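Local coordinates for putative mandelate racemase (Zymomonas mobilis, PDB 2OX4), which binds a magnesium ion and, as a member of the enolase superfamily akin to mandelate racemase, probably acts as a lyase of the dehydratase type, at residues L37-I42 with T321-A326; F98-W103 with G295-F300; A109-V114 with E371-G376; P113-L118 with A331-P336; H358-V363 with I375-T380. All blocks are in the same frame, centred on the assembly; numbering follows the deposited sequence. Where two conformers were deposited one is given.

Contact 1 of 5, residues L37-I42 with T321-A326; sequences LGEAGI and TGVAEA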
# COMPACT_ATOMS: atom_id res chain seq x y z
N LEU C 37 -42.50 -3.77 19.94
CA LEU C 37 -42.06 -5.12 19.57
C LEU C 37 -40.77 -5.05 18.75
O LEU C 37 -40.61 -4.16 17.90
CB LEU C 37 -43.14 -5.82 18.73
CG LEU C 37 -44.12 -6.73 19.48
CD1 LEU C 37 -43.42 -7.99 20.03
CD2 LEU C 37 -44.87 -6.00 20.57
N GLY C 38 -39.89 -5.99 19.03
CA GLY C 38 -38.67 -6.18 18.25
C GLY C 38 -38.41 -7.65 18.01
O GLY C 38 -39.10 -8.52 18.56
N GLU C 39 -37.42 -7.93 17.18
CA GLU C 39 -37.13 -9.29 16.76
C GLU C 39 -35.62 -9.45 16.61
O GLU C 39 -34.96 -8.57 16.05
CB GLU C 39 -37.84 -9.59 15.42
CG GLU C 39 -37.54 -10.99 14.90
CD GLU C 39 -38.56 -11.54 13.90
OE1 GLU C 39 -39.62 -10.90 13.66
OE2 GLU C 39 -38.28 -12.61 13.32
N ALA C 40 -35.08 -10.54 17.14
CA ALA C 40 -33.66 -10.89 16.95
C ALA C 40 -33.52 -11.78 15.72
O ALA C 40 -34.26 -12.77 15.56
CB ALA C 40 -33.11 -11.60 18.20
N GLY C 41 -32.58 -11.45 14.84
CA GLY C 41 -32.52 -12.11 13.53
C GLY C 41 -31.83 -13.47 13.48
O GLY C 41 -31.08 -13.74 12.53
N ILE C 42 -32.06 -14.32 14.48
CA ILE C 42 -31.46 -15.65 14.54
C ILE C 42 -32.58 -16.72 14.54
O ILE C 42 -32.52 -17.71 15.27
CB ILE C 42 -30.54 -15.83 15.81
CG1 ILE C 42 -29.68 -14.58 16.03
CG2 ILE C 42 -29.63 -17.05 15.67
CD1 ILE C 42 -28.60 -14.75 17.10
N THR C 321 -40.27 -13.23 11.23
CA THR C 321 -41.71 -12.98 11.35
C THR C 321 -42.12 -11.66 10.73
O THR C 321 -41.28 -10.90 10.19
CB THR C 321 -42.19 -12.96 12.83
OG1 THR C 321 -41.89 -11.69 13.42
CG2 THR C 321 -41.57 -14.08 13.65
N GLY C 322 -43.42 -11.37 10.84
CA GLY C 322 -43.99 -10.10 10.39
C GLY C 322 -43.50 -8.88 11.16
O GLY C 322 -43.63 -7.76 10.67
N VAL C 323 -42.96 -9.08 12.37
CA VAL C 323 -42.29 -8.00 13.09
C VAL C 323 -41.05 -7.55 12.31
O VAL C 323 -40.94 -6.39 11.96
CB VAL C 323 -41.93 -8.40 14.56
CG1 VAL C 323 -41.10 -7.29 15.24
CG2 VAL C 323 -43.22 -8.65 15.37
N ALA C 324 -40.14 -8.49 12.04
CA ALA C 324 -38.98 -8.23 11.18
C ALA C 324 -39.37 -7.62 9.84
O ALA C 324 -38.75 -6.65 9.38
CB ALA C 324 -38.17 -9.50 10.97
N GLU C 325 -40.39 -8.17 9.18
CA GLU C 325 -40.71 -7.67 7.85
C GLU C 325 -41.27 -6.25 7.85
O GLU C 325 -40.80 -5.40 7.07
CB GLU C 325 -41.59 -8.62 7.02
CG GLU C 325 -41.64 -8.17 5.53
CD GLU C 325 -41.71 -9.31 4.51
OE1 GLU C 325 -42.47 -10.28 4.75
OE2 GLU C 325 -41.04 -9.22 3.45
N ALA C 326 -42.22 -5.98 8.75
CA ALA C 326 -42.77 -4.63 8.88
C ALA C 326 -41.67 -3.62 9.20
O ALA C 326 -41.62 -2.55 8.60
CB ALA C 326 -43.85 -4.59 9.97

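Contact 2 of 5, residues F98-W103 with G295-F300; sequences FDIAFW and GGFTEF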
# COMPACT_ATOMS: atom_id res chain seq x y z
N PHE C 98 -33.96 -4.97 20.83
CA PHE C 98 -34.35 -3.88 21.69
C PHE C 98 -34.50 -2.57 20.94
O PHE C 98 -35.50 -1.86 21.11
CB PHE C 98 -33.39 -3.76 22.88
CG PHE C 98 -33.65 -4.78 23.95
CD1 PHE C 98 -32.72 -5.75 24.26
CD2 PHE C 98 -34.87 -4.77 24.63
CE1 PHE C 98 -32.99 -6.69 25.27
CE2 PHE C 98 -35.14 -5.70 25.64
CZ PHE C 98 -34.21 -6.66 25.95
N ASP C 99 -33.54 -2.27 20.07
CA ASP C 99 -33.57 -1.02 19.30
C ASP C 99 -34.85 -0.90 18.46
O ASP C 99 -35.50 0.14 18.44
CB ASP C 99 -32.29 -0.86 18.47
CG ASP C 99 -32.23 0.48 17.77
OD1 ASP C 99 -31.80 1.48 18.40
OD2 ASP C 99 -32.62 0.52 16.59
N ILE C 100 -35.23 -2.00 17.79
CA ILE C 100 -36.45 -2.04 16.99
C ILE C 100 -37.68 -1.71 17.88
O ILE C 100 -38.51 -0.86 17.52
CB ILE C 100 -36.61 -3.40 16.26
CG1 ILE C 100 -35.50 -3.58 15.20
CG2 ILE C 100 -38.01 -3.50 15.57
CD1 ILE C 100 -35.33 -5.05 14.71
N ALA C 101 -37.76 -2.35 19.05
CA ALA C 101 -38.87 -2.11 19.98
C ALA C 101 -38.91 -0.65 20.49
O ALA C 101 -39.99 -0.07 20.66
CB ALA C 101 -38.80 -3.08 21.14
N PHE C 102 -37.74 -0.06 20.73
CA PHE C 102 -37.69 1.35 21.13
C PHE C 102 -38.26 2.28 20.06
O PHE C 102 -39.03 3.19 20.38
CB PHE C 102 -36.26 1.78 21.47
CG PHE C 102 -35.61 0.97 22.55
CD1 PHE C 102 -34.23 0.79 22.55
CD2 PHE C 102 -36.36 0.38 23.57
CE1 PHE C 102 -33.60 0.04 23.53
CE2 PHE C 102 -35.74 -0.39 24.57
CZ PHE C 102 -34.36 -0.56 24.55
N TRP C 103 -37.88 2.06 18.80
CA TRP C 103 -38.41 2.88 17.72
C TRP C 103 -39.92 2.67 17.55
O TRP C 103 -40.64 3.63 17.30
CB TRP C 103 -37.66 2.65 16.41
CG TRP C 103 -36.28 3.31 16.37
CD1 TRP C 103 -35.08 2.74 16.69
CD2 TRP C 103 -35.99 4.67 16.00
NE1 TRP C 103 -34.06 3.66 16.53
CE2 TRP C 103 -34.59 4.84 16.10
CE3 TRP C 103 -36.78 5.75 15.58
CZ2 TRP C 103 -33.97 6.06 15.81
CZ3 TRP C 103 -36.16 6.96 15.29
CH2 TRP C 103 -34.77 7.11 15.41
N GLY C 295 -27.79 -4.26 14.30
CA GLY C 295 -27.84 -3.26 15.37
C GLY C 295 -29.14 -2.45 15.41
O GLY C 295 -29.18 -1.39 16.03
N GLY C 296 -30.20 -2.93 14.75
CA GLY C 296 -31.50 -2.26 14.84
C GLY C 296 -31.63 -1.13 13.84
O GLY C 296 -30.73 -0.93 13.00
N PHE C 297 -32.73 -0.39 13.91
CA PHE C 297 -32.91 0.82 13.07
C PHE C 297 -31.73 1.79 13.19
O PHE C 297 -31.29 2.36 12.20
CB PHE C 297 -34.17 1.58 13.47
CG PHE C 297 -35.46 0.92 13.06
CD1 PHE C 297 -36.36 0.49 14.03
CD2 PHE C 297 -35.80 0.80 11.72
CE1 PHE C 297 -37.58 -0.08 13.67
CE2 PHE C 297 -37.02 0.22 11.35
CZ PHE C 297 -37.90 -0.22 12.33
N THR C 298 -31.26 1.98 14.42
CA THR C 298 -30.22 2.97 14.71
C THR C 298 -28.95 2.67 13.90
O THR C 298 -28.38 3.55 13.23
CB THR C 298 -29.92 2.99 16.23
OG1 THR C 298 -31.09 3.43 16.93
CG2 THR C 298 -28.76 3.94 16.57
N GLU C 299 -28.54 1.41 13.93
CA GLU C 299 -27.30 1.02 13.27
C GLU C 299 -27.49 0.75 11.78
O GLU C 299 -26.60 1.06 10.98
CB GLU C 299 -26.68 -0.20 13.97
CG GLU C 299 -25.22 -0.46 13.58
CD GLU C 299 -24.23 0.47 14.26
OE1 GLU C 299 -24.64 1.42 14.95
OE2 GLU C 299 -23.01 0.25 14.09
N PHE C 300 -28.63 0.18 11.39
CA PHE C 300 -28.95 0.00 9.96
C PHE C 300 -28.77 1.32 9.22
O PHE C 300 -28.16 1.36 8.15
CB PHE C 300 -30.40 -0.44 9.80
CG PHE C 300 -30.82 -0.71 8.37
CD1 PHE C 300 -30.83 -2.01 7.87
CD2 PHE C 300 -31.25 0.33 7.53
CE1 PHE C 300 -31.25 -2.28 6.57
CE2 PHE C 300 -31.64 0.07 6.21
CZ PHE C 300 -31.65 -1.23 5.74

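Contact 3 of 5, residues A109-V114 with E371-G376; sequences ALNLPV and ELPGIG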
# COMPACT_ATOMS: atom_id res chain seq x y z
N ALA C 109 -45.83 6.59 20.63
CA ALA C 109 -45.88 7.80 21.48
C ALA C 109 -46.22 9.06 20.68
O ALA C 109 -46.93 9.93 21.17
CB ALA C 109 -44.57 7.99 22.26
N LEU C 110 -45.72 9.14 19.46
CA LEU C 110 -45.85 10.34 18.64
C LEU C 110 -46.98 10.23 17.60
O LEU C 110 -47.20 11.17 16.82
CB LEU C 110 -44.51 10.67 17.96
CG LEU C 110 -43.35 10.92 18.92
CD1 LEU C 110 -42.05 11.04 18.16
CD2 LEU C 110 -43.61 12.14 19.81
N ASN C 111 -47.67 9.09 17.60
CA ASN C 111 -48.72 8.77 16.63
C ASN C 111 -48.20 8.89 15.19
O ASN C 111 -48.80 9.55 14.33
CB ASN C 111 -49.95 9.67 16.86
CG ASN C 111 -51.20 9.11 16.22
OD1 ASN C 111 -51.42 7.90 16.24
ND2 ASN C 111 -52.01 9.98 15.65
N LEU C 112 -47.05 8.27 14.94
CA LEU C 112 -46.39 8.35 13.64
C LEU C 112 -45.82 6.99 13.29
O LEU C 112 -45.32 6.29 14.16
CB LEU C 112 -45.23 9.36 13.68
CG LEU C 112 -45.51 10.86 13.52
CD1 LEU C 112 -44.19 11.62 13.57
CD2 LEU C 112 -46.27 11.13 12.23
N PRO C 113 -45.86 6.64 11.99
CA PRO C 113 -45.12 5.45 11.53
C PRO C 113 -43.62 5.70 11.66
O PRO C 113 -43.17 6.84 11.51
CB PRO C 113 -45.52 5.33 10.05
CG PRO C 113 -46.00 6.69 9.65
CD PRO C 113 -46.55 7.34 10.90
N VAL C 114 -42.86 4.65 11.94
CA VAL C 114 -41.43 4.78 12.23
C VAL C 114 -40.64 5.49 11.13
O VAL C 114 -39.74 6.28 11.43
CB VAL C 114 -40.80 3.41 12.62
CG1 VAL C 114 -39.27 3.43 12.52
CG2 VAL C 114 -41.21 3.05 14.04
N GLU C 371 -48.50 2.39 7.50
CA GLU C 371 -48.75 3.79 7.84
C GLU C 371 -49.35 3.94 9.25
O GLU C 371 -49.72 5.05 9.65
CB GLU C 371 -49.67 4.43 6.80
CG GLU C 371 -49.11 4.48 5.38
CD GLU C 371 -48.01 5.52 5.19
OE1 GLU C 371 -47.77 6.35 6.09
OE2 GLU C 371 -47.38 5.51 4.11
N LEU C 372 -49.43 2.84 9.99
CA LEU C 372 -49.92 2.83 11.37
C LEU C 372 -48.85 3.45 12.28
O LEU C 372 -47.70 3.57 11.86
CB LEU C 372 -50.23 1.39 11.80
CG LEU C 372 -51.35 0.65 11.08
CD1 LEU C 372 -51.41 -0.81 11.53
CD2 LEU C 372 -52.68 1.34 11.32
N PRO C 373 -49.22 3.86 13.51
CA PRO C 373 -48.16 4.28 14.45
C PRO C 373 -47.14 3.17 14.74
O PRO C 373 -47.51 2.00 14.77
CB PRO C 373 -48.94 4.64 15.72
CG PRO C 373 -50.33 4.98 15.23
CD PRO C 373 -50.57 4.02 14.09
N GLY C 374 -45.88 3.55 14.95
CA GLY C 374 -44.83 2.56 15.28
C GLY C 374 -44.41 1.79 14.03
O GLY C 374 -44.47 2.32 12.91
N ILE C 375 -44.00 0.53 14.20
CA ILE C 375 -43.62 -0.28 13.03
C ILE C 375 -44.86 -0.81 12.30
O ILE C 375 -44.76 -1.26 11.16
CB ILE C 375 -42.65 -1.46 13.39
CG1 ILE C 375 -43.35 -2.48 14.29
CG2 ILE C 375 -41.34 -0.92 14.01
CD1 ILE C 375 -42.50 -3.74 14.58
N GLY C 376 -46.02 -0.73 12.94
CA GLY C 376 -47.28 -1.16 12.32
C GLY C 376 -47.53 -2.66 12.42
O GLY C 376 -48.17 -3.25 11.55

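Contact 4 of 5, residues P113-L118 with A331-P336; sequences PVYKLL and AEIAIP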
# COMPACT_ATOMS: atom_id res chain seq x y z
N PRO C 113 -45.86 6.64 11.99
CA PRO C 113 -45.12 5.45 11.53
C PRO C 113 -43.62 5.70 11.66
O PRO C 113 -43.17 6.84 11.51
CB PRO C 113 -45.52 5.33 10.05
CG PRO C 113 -46.00 6.69 9.65
CD PRO C 113 -46.55 7.34 10.90
N VAL C 114 -42.86 4.65 11.94
CA VAL C 114 -41.43 4.78 12.23
C VAL C 114 -40.64 5.49 11.13
O VAL C 114 -39.74 6.28 11.43
CB VAL C 114 -40.80 3.41 12.62
CG1 VAL C 114 -39.27 3.43 12.52
CG2 VAL C 114 -41.21 3.05 14.04
N TYR C 115 -40.99 5.25 9.86
CA TYR C 115 -40.23 5.87 8.76
C TYR C 115 -40.22 7.41 8.85
O TYR C 115 -39.26 8.05 8.42
CB TYR C 115 -40.70 5.40 7.37
CG TYR C 115 -42.01 6.02 6.93
CD1 TYR C 115 -42.05 7.28 6.32
CD2 TYR C 115 -43.22 5.35 7.14
CE1 TYR C 115 -43.25 7.86 5.94
CE2 TYR C 115 -44.42 5.92 6.75
CZ TYR C 115 -44.43 7.16 6.15
OH TYR C 115 -45.63 7.71 5.78
N LYS C 116 -41.28 7.99 9.43
CA LYS C 116 -41.34 9.45 9.62
C LYS C 116 -40.31 9.91 10.66
O LYS C 116 -39.92 11.06 10.66
CB LYS C 116 -42.74 9.91 10.03
CG LYS C 116 -43.84 9.69 8.98
CD LYS C 116 -44.08 10.93 8.12
CE LYS C 116 -45.28 10.75 7.18
NZ LYS C 116 -46.56 11.25 7.78
N LEU C 117 -39.89 9.01 11.55
CA LEU C 117 -38.83 9.32 12.52
C LEU C 117 -37.42 9.00 12.03
O LEU C 117 -36.44 9.38 12.67
CB LEU C 117 -39.10 8.61 13.86
CG LEU C 117 -40.49 8.87 14.46
CD1 LEU C 117 -40.70 8.05 15.73
CD2 LEU C 117 -40.68 10.35 14.71
N LEU C 118 -37.32 8.33 10.89
CA LEU C 118 -36.02 7.94 10.31
C LEU C 118 -35.60 8.82 9.13
O LEU C 118 -34.56 8.59 8.50
CB LEU C 118 -36.07 6.48 9.87
CG LEU C 118 -36.37 5.40 10.91
CD1 LEU C 118 -36.57 4.05 10.20
CD2 LEU C 118 -35.24 5.32 11.94
N ALA C 331 -37.26 0.96 7.49
CA ALA C 331 -35.82 1.22 7.32
C ALA C 331 -35.49 1.50 5.85
O ALA C 331 -34.81 2.46 5.52
CB ALA C 331 -35.00 0.02 7.84
N GLU C 332 -36.04 0.67 4.96
CA GLU C 332 -35.74 0.76 3.54
C GLU C 332 -36.35 1.96 2.84
O GLU C 332 -35.72 2.56 1.96
CB GLU C 332 -36.16 -0.51 2.82
CG GLU C 332 -35.28 -1.70 3.16
CD GLU C 332 -35.79 -2.98 2.53
OE1 GLU C 332 -37.02 -3.19 2.47
OE2 GLU C 332 -34.95 -3.79 2.08
N ILE C 333 -37.59 2.32 3.20
CA ILE C 333 -38.23 3.47 2.55
C ILE C 333 -37.54 4.78 2.94
O ILE C 333 -37.58 5.76 2.20
CB ILE C 333 -39.77 3.52 2.81
CG1 ILE C 333 -40.47 4.29 1.68
CG2 ILE C 333 -40.09 4.12 4.17
CD1 ILE C 333 -41.81 3.71 1.29
N ALA C 334 -36.87 4.78 4.10
CA ALA C 334 -36.24 5.99 4.63
C ALA C 334 -34.80 6.25 4.13
O ALA C 334 -34.19 7.26 4.51
CB ALA C 334 -36.24 5.99 6.15
N ILE C 335 -34.26 5.36 3.31
CA ILE C 335 -32.87 5.55 2.82
C ILE C 335 -32.87 5.86 1.31
O ILE C 335 -33.69 5.31 0.57
CB ILE C 335 -31.94 4.33 3.13
CG1 ILE C 335 -32.49 3.03 2.52
CG2 ILE C 335 -31.71 4.17 4.66
CD1 ILE C 335 -31.49 1.85 2.53
N PRO C 336 -31.97 6.75 0.86
CA PRO C 336 -31.87 7.05 -0.58
C PRO C 336 -31.28 5.92 -1.43
O PRO C 336 -31.65 5.78 -2.60
CB PRO C 336 -30.98 8.30 -0.63
CG PRO C 336 -30.13 8.21 0.59
CD PRO C 336 -31.02 7.56 1.64
O HOH W 1 -32.86 6.66 7.06

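Contact 5 of 5, residues H358-V363 with I375-T380; sequences HNYQPV and IGQDIT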
# COMPACT_ATOMS: atom_id res chain seq x y z
N HIS C 358 -50.96 -8.37 11.69
CA HIS C 358 -51.05 -7.99 10.26
C HIS C 358 -50.15 -8.86 9.40
O HIS C 358 -49.01 -9.13 9.76
CB HIS C 358 -50.67 -6.52 10.06
CG HIS C 358 -51.35 -5.59 11.00
ND1 HIS C 358 -52.69 -5.28 10.90
CD2 HIS C 358 -50.89 -4.92 12.08
CE1 HIS C 358 -53.02 -4.44 11.86
NE2 HIS C 358 -51.95 -4.20 12.60
N ASN C 359 -50.67 -9.28 8.25
CA ASN C 359 -49.87 -10.04 7.30
C ASN C 359 -49.58 -9.19 6.07
O ASN C 359 -50.32 -9.23 5.09
CB ASN C 359 -50.60 -11.33 6.92
CG ASN C 359 -49.76 -12.25 6.04
OD1 ASN C 359 -48.53 -12.12 5.95
ND2 ASN C 359 -50.42 -13.20 5.39
N TYR C 360 -48.50 -8.41 6.14
CA TYR C 360 -48.14 -7.51 5.04
C TYR C 360 -47.54 -8.32 3.90
O TYR C 360 -46.57 -9.06 4.10
CB TYR C 360 -47.13 -6.45 5.50
CG TYR C 360 -47.70 -5.47 6.48
CD1 TYR C 360 -48.57 -4.45 6.06
CD2 TYR C 360 -47.39 -5.55 7.83
CE1 TYR C 360 -49.11 -3.55 6.97
CE2 TYR C 360 -47.92 -4.65 8.74
CZ TYR C 360 -48.78 -3.66 8.32
OH TYR C 360 -49.31 -2.77 9.23
N GLN C 361 -48.15 -8.21 2.72
CA GLN C 361 -47.70 -8.94 1.53
C GLN C 361 -47.59 -7.98 0.36
O GLN C 361 -48.31 -6.98 0.30
CB GLN C 361 -48.67 -10.08 1.19
CG GLN C 361 -48.70 -11.23 2.19
CD GLN C 361 -47.42 -12.05 2.18
OE1 GLN C 361 -46.81 -12.27 1.13
NE2 GLN C 361 -47.02 -12.51 3.36
N PRO C 362 -46.68 -8.26 -0.59
CA PRO C 362 -46.58 -7.41 -1.76
C PRO C 362 -47.86 -7.48 -2.60
O PRO C 362 -48.58 -8.48 -2.54
CB PRO C 362 -45.41 -8.02 -2.54
CG PRO C 362 -44.63 -8.75 -1.52
CD PRO C 362 -45.68 -9.34 -0.64
N VAL C 363 -48.12 -6.42 -3.34
CA VAL C 363 -49.16 -6.41 -4.38
C VAL C 363 -48.52 -6.15 -5.74
O VAL C 363 -47.88 -5.11 -5.95
CB VAL C 363 -50.21 -5.29 -4.09
CG1 VAL C 363 -51.31 -5.27 -5.15
CG2 VAL C 363 -50.79 -5.45 -2.68
N ILE C 375 -44.00 0.53 14.20
CA ILE C 375 -43.62 -0.28 13.03
C ILE C 375 -44.86 -0.81 12.30
O ILE C 375 -44.76 -1.26 11.16
CB ILE C 375 -42.65 -1.46 13.39
CG1 ILE C 375 -43.35 -2.48 14.29
CG2 ILE C 375 -41.34 -0.92 14.01
CD1 ILE C 375 -42.50 -3.74 14.58
N GLY C 376 -46.02 -0.73 12.94
CA GLY C 376 -47.28 -1.16 12.32
C GLY C 376 -47.53 -2.66 12.42
O GLY C 376 -48.17 -3.25 11.55
N GLN C 377 -47.03 -3.27 13.49
CA GLN C 377 -47.13 -4.71 13.66
C GLN C 377 -47.30 -5.02 15.13
O GLN C 377 -46.87 -4.23 15.98
CB GLN C 377 -45.89 -5.40 13.09
CG GLN C 377 -45.97 -6.94 13.00
CD GLN C 377 -47.18 -7.41 12.20
OE1 GLN C 377 -48.29 -7.46 12.72
NE2 GLN C 377 -46.96 -7.74 10.93
N ASP C 378 -47.93 -6.15 15.43
CA ASP C 378 -48.00 -6.66 16.80
C ASP C 378 -47.96 -8.19 16.76
O ASP C 378 -48.25 -8.80 15.73
CB ASP C 378 -49.29 -6.17 17.46
CG ASP C 378 -49.19 -6.06 18.99
OD1 ASP C 378 -48.25 -6.61 19.62
OD2 ASP C 378 -50.09 -5.42 19.56
N ILE C 379 -47.59 -8.79 17.87
CA ILE C 379 -47.71 -10.24 18.01
C ILE C 379 -49.13 -10.60 18.42
O ILE C 379 -49.87 -9.75 18.94
CB ILE C 379 -46.70 -10.79 19.03
CG1 ILE C 379 -46.80 -10.02 20.36
CG2 ILE C 379 -45.29 -10.73 18.43
CD1 ILE C 379 -46.13 -10.70 21.54
N THR C 380 -49.51 -11.85 18.18
CA THR C 380 -50.79 -12.38 18.59
C THR C 380 -50.74 -12.90 20.03
O THR C 380 -49.65 -13.20 20.56
CB THR C 380 -51.22 -13.52 17.65
OG1 THR C 380 -50.22 -14.54 17.64
CG2 THR C 380 -51.40 -12.98 16.22

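Contact 1 of 5, residues L37-I42 with T321-A326
The carboxylate oxygen OE1 of E39 is gripped by two donors from the start of helix 322-333. T321 OG1 donates to E39 OE1 at 2.4 Å, a length too short to be taken at face value. A324 N gives E39 OE1 a second bond of 3.0 Å, from above the carboxylate plane. The other oxygen, E39 OE2, takes T321 N at 3.0 Å on its syn lone pair, nearly straight at 171°. One carboxylate thus holds three donors at the N-terminal end of the helix, two of them on the N-cap residue. E39 gets there with CG anti to the backbone N (chi1 178°) and an extended chain beyond it.

T321 also works inside its own segment. It is the N-cap of the helix, and T321 OG1 accepts from V323 N at 3.0 Å. The hydroxyl therefore links the capping bond to the glutamate.

Beside this polar knot the strand is covered by V323. V323 CG1 lies 3.9 Å from G38 C and 4.0 Å from E39 CB. The methyl of A324 sits close to the carboxylate, with A324 CB 3.4 Å from E39 OE1. L25 of strand 24-30 touches E39, T321 and V323.

Strand 35-40 belongs to the N-terminal capping domain of the enolase superfamily, and helix 322-333 to the barrel domain. Strand 37-40 and helix 322-326 run at 101° to each other. An alanine in place of E39 would probably leave T321 OG1, T321 N and A324 N without their acceptor and open a gap beside T321 and A324. The carboxylate is buried at a helix N-terminus, where the helix dipole would tend to stabilise negative charge.

Contact 2 of 5, residues F98-W103 with G295-F300
D99 meets T298 with both oxygens of its carboxylate. D99 OD1 accepts from T298 OG1 at 2.5 Å. D99 OD2 accepts from T298 N at 2.9 Å, along a nearly straight line. Both donors come to the syn side, and the N-H is tilted further from the carboxylate plane. The carboxylate thus sits at the first turn of helix 296-309. D99 reaches it with CG anti to its backbone N (chi1 -174°).

T298 OG1 is also an acceptor. W103 NE1 donates to T298 OG1 at 3.0 Å, with that oxygen in the indole plane. The hydroxyl donates to the acid and accepts from the indole, which fixes its direction.

Aromatic packing lies next to these bonds. F297 CB stands over the five-membered ring of W103, 3.8 Å from its centroid, as a CH-pi contact. The F297 ring then turns an edge toward the same indole in an offset edge-to-face pair, planes 71° apart. F297 CD1 comes to 3.5 Å from W103 CB, and F297 CE1 touches I100 CG2 at 3.9 Å.

D99 and W103 are one helical turn apart, so both face T298. G296 packs against D99; a CB there would clash with D99 OD2.

Further out, G295 O accepts from W74 NE1 of helix 70-79. K106 makes a cation-pi contact with W103. Helix 89-110 of the capping domain and barrel helix 296-309 meet here, their segments 98-103 and 296-300 at 103°. L291 of helix 291-294 lies against I100 and F297, and L118 against W103 and F297.

Contact 3 of 5, residues A109-V114 with E371-G376
G374 and P113 form a single beta bridge, in which both backbone polar groups of the glycine are used. G374 N donates to L112 O at 2.9 Å, with an N-H...O angle of 162°. G374 O accepts from V114 N at 3.0 Å. Two CA-H...O contacts of 3.5 Å go with them: P373 CA to L112 O, and P113 CA to G374 O. P113 itself, being proline, has no N-H to place.

L372 O comes to 3.2 Å from P113 CA and lies close to the CB of the same proline. N111 OD1 approaches P373 CG at 3.3 Å, the two side chains side by side and pointing the same way. On the inner side V114 CG2 meets I375 CG2 at 4.0 Å.

Two turns shape the segments. Helix 89-110 of the capping domain ends in a Schellman motif at N111, which has positive phi. In the other segment, P373 to G376 make a type II' turn, with G374 at phi 76°. The contact so ties the end of a capping-domain helix to the loop between strands 366-367 and 387-393.

Further polar groups of the turn have outside partners. I375 N donates to D104 OD1, and I375 O accepts from H330 NE2. G376 O accepts from Y360 OH. The E371 chain bends at chi2 (-74°) and brings OE1 near P113 CG. That oxygen is hydrogen-bonded to Y115 OH, while OE2 forms a salt bridge with K121. L110 and L112 pack on L112 and L110 of a neighbouring subunit.

Contact 4 of 5, residues P113-L118 with A331-P336
Y115 and I333 make the tightest apolar touch between these segments. I333 CG2 lies 3.5 Å from Y115 CB and reaches the root of the ring at CG. Y115 CG sits between the backbone N and the carbonyl carbon (chi1 76°). The ring leads away, and its OH is hydrogen-bonded to E371 OE1. L118 carries the other half. L118 CB meets A334 CB at 3.8 Å, and L118 CD1 reaches A331 CA at 4.1 Å. These contacts run along the last turn of helix 322-333 and A334 just after it.

Polar linkage is by water. One water donates to L118 O at 2.9 Å and to A334 O at 2.9 Å. It joins two carbonyls that could not bond to each other.

Other backbone groups have partners outside the segments. Y115 N donates to H330 ND1, and I333 O accepts from N122 ND2.

Residues 114-117 have helical backbone angles without the regular bonds, and lead from helix 89-110 toward strand 126-131. The contact joins this segment, which follows the capping-domain helix, to the C-terminal end of barrel helix 322-333. L118 also packs on W103 of helix 89-110 and F297 of helix 296-309. A331 rests on F300 of helix 296-309.

Contact 5 of 5, residues H358-V363 with I375-T380
Q377 lays its side-chain amide against the backbone of H358 and pairs with both its polar groups. Q377 OE1 accepts from H358 N at 3.0 Å, in the carbonyl plane and on a lone pair. Q377 NE2 donates to H358 O at 2.7 Å, with that oxygen near the amide plane. CG is anti to the backbone N (chi1 -170°) and the chain bends at chi2, which folds the amide back to this place. Q377 OE1 takes a second donor, D378 N, at 3.0 Å. NE2 has a further weak bond to G322 O. A leucine in place of Q377 would probably leave H358 N, H358 O and D378 N without these partners and weaken this join between the loops.

The H358 imidazole runs past the Q377 amide in the opposite direction, its plane 31° from it. H358 CD2 comes to 3.2 Å from G376 O. H358 CB touches Q377 OE1 at 3.7 Å.

G376 adds the third anchor. G376 O accepts from Y360 OH at 2.6 Å, on a lone pair and at the edge of the phenol ring. The Y360 ring runs past Q377 in the opposite direction, with Y360 CD2 3.8 Å from Q377 NE2. G376 has positive phi, and a CB here would crowd Y360 OH.

Both segments are loops of the barrel domain, before and after short strand 366-367. Backbone bonds of D378 with V357 and of T380 with L355 extend the pairing. Q377 rests on V323 and A326 of helix 322-333, and D378 and I379 touch L37 of strand 35-40.

In the fold
Contacts 1, 2 and 4 are buried; contacts 3 and 5 are only partly buried, contact 3 being furthest from the chain's centre. The first four join capping-domain segments to the barrel domain, while contact 5 ties two barrel-domain loops together. Contacts 1 and 4 use opposite ends of helix 322-333. Contacts 2 and 3 share helix 89-110, and contacts 3 and 5 share I375 and G376. In contacts 1 and 2 a buried acid binds the start of a barrel helix. Contact 4 is apolar with one bridging water. Contact 3 rests on backbone-to-backbone bonds, contact 5 on side chains bonding to backbone groups. Contacts 2 to 5 lie away from the metal site; in contact 1 the A324 side chain is about 14 Å from the magnesium ion.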